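Local coordinates for AvrA (Salmonella typhimurium, PDB 6BE0), which probably transfers acetyl groups from acetyl-CoA to serine and threonine residues of target proteins, and binds inositol hexakisphosphate, at residues 129-140 against 201-212. Residues are numbered along the deposited sequence; the frame is centred on the assembly and turned at random.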
loop_
_atom_site.group_PDB
_atom_site.type_symbol
_atom_site.label_atom_id
_atom_site.label_comp_id
_atom_site.label_asym_id
_atom_site.label_seq_id
_atom_site.Cartn_x
_atom_site.Cartn_y
_atom_site.Cartn_z
ATOM N N ASP A 129 -8.707 0.003 1.949
ATOM C CA ASP A 129 -9.167 0.777 3.097
ATOM C C ASP A 129 -10.682 0.672 3.223
ATOM O O ASP A 129 -11.413 0.869 2.251
ATOM C CB ASP A 129 -8.748 2.242 2.981
ATOM C CG ASP A 129 -8.850 2.986 4.306
ATOM O OD1 ASP A 129 -8.716 2.344 5.371
ATOM O OD2 ASP A 129 -9.057 4.216 4.285
ATOM N N PHE A 130 -11.132 0.362 4.433
ATOM C CA PHE A 130 -12.544 0.133 4.727
ATOM C C PHE A 130 -13.036 1.172 5.732
ATOM O O PHE A 130 -12.432 1.363 6.786
ATOM C CB PHE A 130 -12.741 -1.291 5.262
ATOM C CG PHE A 130 -14.131 -1.579 5.750
ATOM C CD1 PHE A 130 -15.072 -2.149 4.908
ATOM C CD2 PHE A 130 -14.488 -1.302 7.058
ATOM C CE1 PHE A 130 -16.349 -2.424 5.362
ATOM C CE2 PHE A 130 -15.761 -1.573 7.516
ATOM C CZ PHE A 130 -16.694 -2.134 6.668
ATOM N N ARG A 131 -14.134 1.841 5.397
ATOM C CA ARG A 131 -14.653 2.934 6.214
ATOM C C ARG A 131 -16.169 3.039 6.083
ATOM O O ARG A 131 -16.683 3.240 4.981
ATOM C CB ARG A 131 -13.993 4.256 5.799
ATOM C CG ARG A 131 -14.405 5.483 6.614
ATOM C CD ARG A 131 -13.497 5.700 7.816
ATOM N NE ARG A 131 -12.121 6.015 7.430
ATOM C CZ ARG A 131 -11.650 7.245 7.231
ATOM N NH1 ARG A 131 -12.434 8.306 7.375
ATOM N NH2 ARG A 131 -10.382 7.417 6.885
ATOM N N VAL A 132 -16.889 2.898 7.196
ATOM C CA VAL A 132 -18.326 3.160 7.188
ATOM C C VAL A 132 -18.513 4.607 7.618
ATOM O O VAL A 132 -17.895 5.079 8.573
ATOM C CB VAL A 132 -19.146 2.196 8.100
ATOM C CG1 VAL A 132 -18.658 0.757 7.961
ATOM C CG2 VAL A 132 -19.120 2.627 9.555
ATOM N N MET A 133 -19.362 5.308 6.881
ATOM C CA MET A 133 -19.524 6.742 7.030
ATOM C C MET A 133 -20.998 7.045 6.834
ATOM O O MET A 133 -21.583 6.645 5.828
ATOM C CB MET A 133 -18.653 7.477 6.015
ATOM C CG MET A 133 -18.464 8.957 6.272
ATOM S SD MET A 133 -17.197 9.653 5.191
ATOM C CE MET A 133 -15.710 9.029 5.973
ATOM N N ASP A 134 -21.598 7.739 7.798
ATOM C CA ASP A 134 -23.048 7.863 7.860
ATOM C C ASP A 134 -23.619 6.447 7.980
ATOM O O ASP A 134 -23.358 5.764 8.971
ATOM C CB ASP A 134 -23.591 8.611 6.634
ATOM C CG ASP A 134 -22.847 9.911 6.371
ATOM O OD1 ASP A 134 -22.424 10.563 7.350
ATOM O OD2 ASP A 134 -22.680 10.277 5.187
ATOM N N GLY A 135 -24.375 5.997 6.983
ATOM C CA GLY A 135 -24.882 4.634 6.966
ATOM C C GLY A 135 -24.203 3.773 5.916
ATOM O O GLY A 135 -24.370 2.554 5.893
ATOM N N LYS A 136 -23.416 4.413 5.057
ATOM C CA LYS A 136 -22.910 3.775 3.849
ATOM C C LYS A 136 -21.483 3.254 4.022
ATOM O O LYS A 136 -20.699 3.803 4.797
ATOM C CB LYS A 136 -22.988 4.768 2.686
ATOM C CG LYS A 136 -24.160 5.745 2.820
ATOM C CD LYS A 136 -24.655 6.267 1.478
ATOM C CE LYS A 136 -25.642 7.411 1.659
ATOM N NZ LYS A 136 -26.785 7.048 2.547
ATOM N N THR A 137 -21.161 2.188 3.292
ATOM C CA THR A 137 -19.867 1.520 3.397
ATOM C C THR A 137 -18.955 1.894 2.231
ATOM O O THR A 137 -19.343 1.775 1.067
ATOM C CB THR A 137 -20.038 -0.015 3.438
ATOM O OG1 THR A 137 -20.770 -0.383 4.614
ATOM C CG2 THR A 137 -18.689 -0.730 3.445
ATOM N N SER A 138 -17.744 2.339 2.556
ATOM C CA SER A 138 -16.753 2.711 1.550
ATOM C C SER A 138 -15.602 1.711 1.519
ATOM O O SER A 138 -15.010 1.393 2.550
ATOM C CB SER A 138 -16.215 4.118 1.818
ATOM O OG SER A 138 -15.202 4.463 0.888
ATOM N N VAL A 139 -15.295 1.224 0.323
ATOM C CA VAL A 139 -14.202 0.283 0.119
ATOM C C VAL A 139 -13.310 0.794 -1.003
ATOM O O VAL A 139 -13.756 0.921 -2.141
ATOM C CB VAL A 139 -14.725 -1.127 -0.227
ATOM C CG1 VAL A 139 -13.573 -2.108 -0.404
ATOM C CG2 VAL A 139 -15.681 -1.615 0.851
ATOM N N ILE A 140 -12.054 1.088 -0.682
ATOM C CA ILE A 140 -11.117 1.606 -1.673
ATOM C C ILE A 140 -9.884 0.721 -1.784
ATOM O O ILE A 140 -9.139 0.549 -0.819
ATOM C CB ILE A 140 -10.684 3.046 -1.345
ATOM C CG1 ILE A 140 -11.918 3.952 -1.270
ATOM C CG2 ILE A 140 -9.706 3.562 -2.403
ATOM C CD1 ILE A 140 -11.626 5.381 -0.853
ATOM N N PHE A 201 -6.034 9.172 8.963
ATOM C CA PHE A 201 -7.471 8.920 9.016
ATOM C C PHE A 201 -8.294 10.128 8.572
ATOM O O PHE A 201 -9.103 10.026 7.651
ATOM C CB PHE A 201 -7.880 8.511 10.433
ATOM C CG PHE A 201 -9.334 8.152 10.564
ATOM C CD1 PHE A 201 -10.288 9.132 10.791
ATOM C CD2 PHE A 201 -9.747 6.835 10.460
ATOM C CE1 PHE A 201 -11.625 8.805 10.907
ATOM C CE2 PHE A 201 -11.081 6.503 10.576
ATOM C CZ PHE A 201 -12.021 7.489 10.801
ATOM N N MET A 202 -8.090 11.265 9.229
ATOM C CA MET A 202 -8.852 12.472 8.924
ATOM C C MET A 202 -8.577 12.981 7.509
ATOM O O MET A 202 -9.489 13.436 6.819
ATOM C CB MET A 202 -8.535 13.573 9.939
ATOM C CG MET A 202 -8.928 13.244 11.374
ATOM S SD MET A 202 -10.676 12.832 11.585
ATOM C CE MET A 202 -11.477 14.248 10.834
ATOM N N ASN A 203 -7.321 12.905 7.080
ATOM C CA ASN A 203 -6.942 13.366 5.747
ATOM C C ASN A 203 -7.560 12.527 4.632
ATOM O O ASN A 203 -7.534 12.921 3.465
ATOM C CB ASN A 203 -5.418 13.362 5.591
ATOM C CG ASN A 203 -4.750 14.537 6.284
ATOM O OD1 ASN A 203 -5.377 15.566 6.540
ATOM N ND2 ASN A 203 -3.463 14.393 6.577
ATOM N N LEU A 204 -8.111 11.372 4.996
ATOM C CA LEU A 204 -8.683 10.445 4.024
ATOM C C LEU A 204 -10.208 10.420 4.071
ATOM O O LEU A 204 -10.842 9.601 3.406
ATOM C CB LEU A 204 -8.132 9.040 4.264
ATOM C CG LEU A 204 -6.650 8.886 3.931
ATOM C CD1 LEU A 204 -6.101 7.603 4.527
ATOM C CD2 LEU A 204 -6.445 8.913 2.425
ATOM N N VAL A 205 -10.798 11.314 4.854
ATOM C CA VAL A 205 -12.250 11.406 4.921
ATOM C C VAL A 205 -12.822 11.790 3.558
ATOM O O VAL A 205 -13.807 11.207 3.107
ATOM C CB VAL A 205 -12.708 12.433 5.979
ATOM C CG1 VAL A 205 -14.215 12.655 5.905
ATOM C CG2 VAL A 205 -12.312 11.971 7.372
ATOM N N LYS A 206 -12.199 12.766 2.907
ATOM C CA LYS A 206 -12.730 13.317 1.662
ATOM C C LYS A 206 -12.844 12.278 0.545
ATOM O O LYS A 206 -13.865 12.213 -0.139
ATOM C CB LYS A 206 -11.864 14.486 1.182
ATOM C CG LYS A 206 -12.405 15.160 -0.074
ATOM C CD LYS A 206 -11.717 16.488 -0.357
ATOM C CE LYS A 206 -12.215 17.109 -1.658
ATOM N NZ LYS A 206 -13.683 17.377 -1.643
ATOM N N ILE A 207 -11.805 11.471 0.354
ATOM C CA ILE A 207 -11.812 10.490 -0.730
ATOM C C ILE A 207 -12.857 9.406 -0.462
ATOM O O ILE A 207 -13.478 8.887 -1.389
ATOM C CB ILE A 207 -10.419 9.841 -0.934
ATOM C CG1 ILE A 207 -10.435 8.926 -2.163
ATOM C CG2 ILE A 207 -9.986 9.070 0.307
ATOM C CD1 ILE A 207 -9.056 8.495 -2.631
ATOM N N HIS A 208 -13.051 9.071 0.809
ATOM C CA HIS A 208 -14.088 8.121 1.196
ATOM C C HIS A 208 -15.469 8.737 1.020
ATOM O O HIS A 208 -16.427 8.058 0.650
ATOM C CB HIS A 208 -13.898 7.675 2.646
ATOM C CG HIS A 208 -12.882 6.591 2.815
ATOM N ND1 HIS A 208 -13.091 5.302 2.378
ATOM C CD2 HIS A 208 -11.651 6.602 3.380
ATOM C CE1 HIS A 208 -12.033 4.565 2.662
ATOM N NE2 HIS A 208 -11.145 5.330 3.271
ATOM N N GLU A 209 -15.558 10.031 1.295
ATOM C CA GLU A 209 -16.809 10.761 1.180
ATOM C C GLU A 209 -17.239 10.854 -0.280
ATOM O O GLU A 209 -18.402 10.627 -0.612
ATOM C CB GLU A 209 -16.655 12.156 1.788
ATOM C CG GLU A 209 -17.954 12.919 1.973
ATOM C CD GLU A 209 -17.769 14.176 2.803
ATOM O OE1 GLU A 209 -16.607 14.519 3.109
ATOM O OE2 GLU A 209 -18.784 14.816 3.153
ATOM N N ASP A 210 -16.288 11.174 -1.151
ATOM C CA ASP A 210 -16.563 11.300 -2.578
ATOM C C ASP A 210 -16.839 9.940 -3.212
ATOM O O ASP A 210 -17.565 9.845 -4.202
ATOM C CB ASP A 210 -15.393 11.985 -3.289
ATOM C CG ASP A 210 -15.346 13.483 -3.031
ATOM O OD1 ASP A 210 -16.372 14.057 -2.605
ATOM O OD2 ASP A 210 -14.281 14.090 -3.268
ATOM N N ASN A 211 -16.257 8.888 -2.646
ATOM C CA ASN A 211 -16.538 7.531 -3.099
ATOM C C ASN A 211 -17.995 7.176 -2.822
ATOM O O ASN A 211 -18.692 6.636 -3.683
ATOM C CB ASN A 211 -15.608 6.528 -2.413
ATOM C CG ASN A 211 -15.796 5.111 -2.925
ATOM O OD1 ASN A 211 -16.230 4.899 -4.057
ATOM N ND2 ASN A 211 -15.469 4.131 -2.088
ATOM N N ILE A 212 -18.447 7.496 -1.613
ATOM C CA ILE A 212 -19.820 7.233 -1.199
ATOM C C ILE A 212 -20.813 8.057 -2.008
ATOM O O ILE A 212 -21.851 7.550 -2.432
ATOM C CB ILE A 212 -20.011 7.534 0.303
ATOM C CG1 ILE A 212 -19.277 6.487 1.140
ATOM C CG2 ILE A 212 -21.489 7.542 0.675
ATOM C CD1 ILE A 212 -19.251 6.786 2.623
#
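His208 is gripped at both ring nitrogens by the hairpin formed by strands 129-133 and 136-140. His208 NE2 donates to Asp129 OD2 (2.6 Å, 164° at the hydrogen). Asp129 OD2 lies close to the imidazole plane, but the carboxylate is turned steeply to the ring, and the N-H comes to OD2 from above the carboxylate plane. His208 ND1 and Ser138 OG share a hydrogen bond of 2.7 Å. Asn211 ND2, from one helical turn after His208, donates to Ser138 OG (3.0 Å). Two aliphatic groups clamp the ring: Arg131 CB sits over the centre of one face, 3.7 Å from the centroid, and Ile140 CD1 covers the opposite face nearer the rim. With both nitrogens bonded and both faces covered, the imidazole has little freedom to rotate.

Beyond CB, the Arg131 chain bends at chi2 (90°) and chi3 (65°). This lays its guanidinium flat on the Phe201 ring as a cation-pi stack, Arg131 CZ to centroid 3.6 Å. Arg131 NH2 also donates to Phe201 O (3.0 Å), which accepts Leu204 N from the other face of the carbonyl plane.

Toward the turn the contact becomes apolar. Ile212 CD1 meets Met133 CB at 3.5 Å, while Met133 CE reaches Val205 CG1. Further out, an Arg113 salt bridge to Asp129 OD1 probably helps orient the carboxylate. The arrangement is a helix packed across a beta-hairpin of the central mixed sheet, with a buried polar cluster at its centre; helix 94-106 packs on the opposite face.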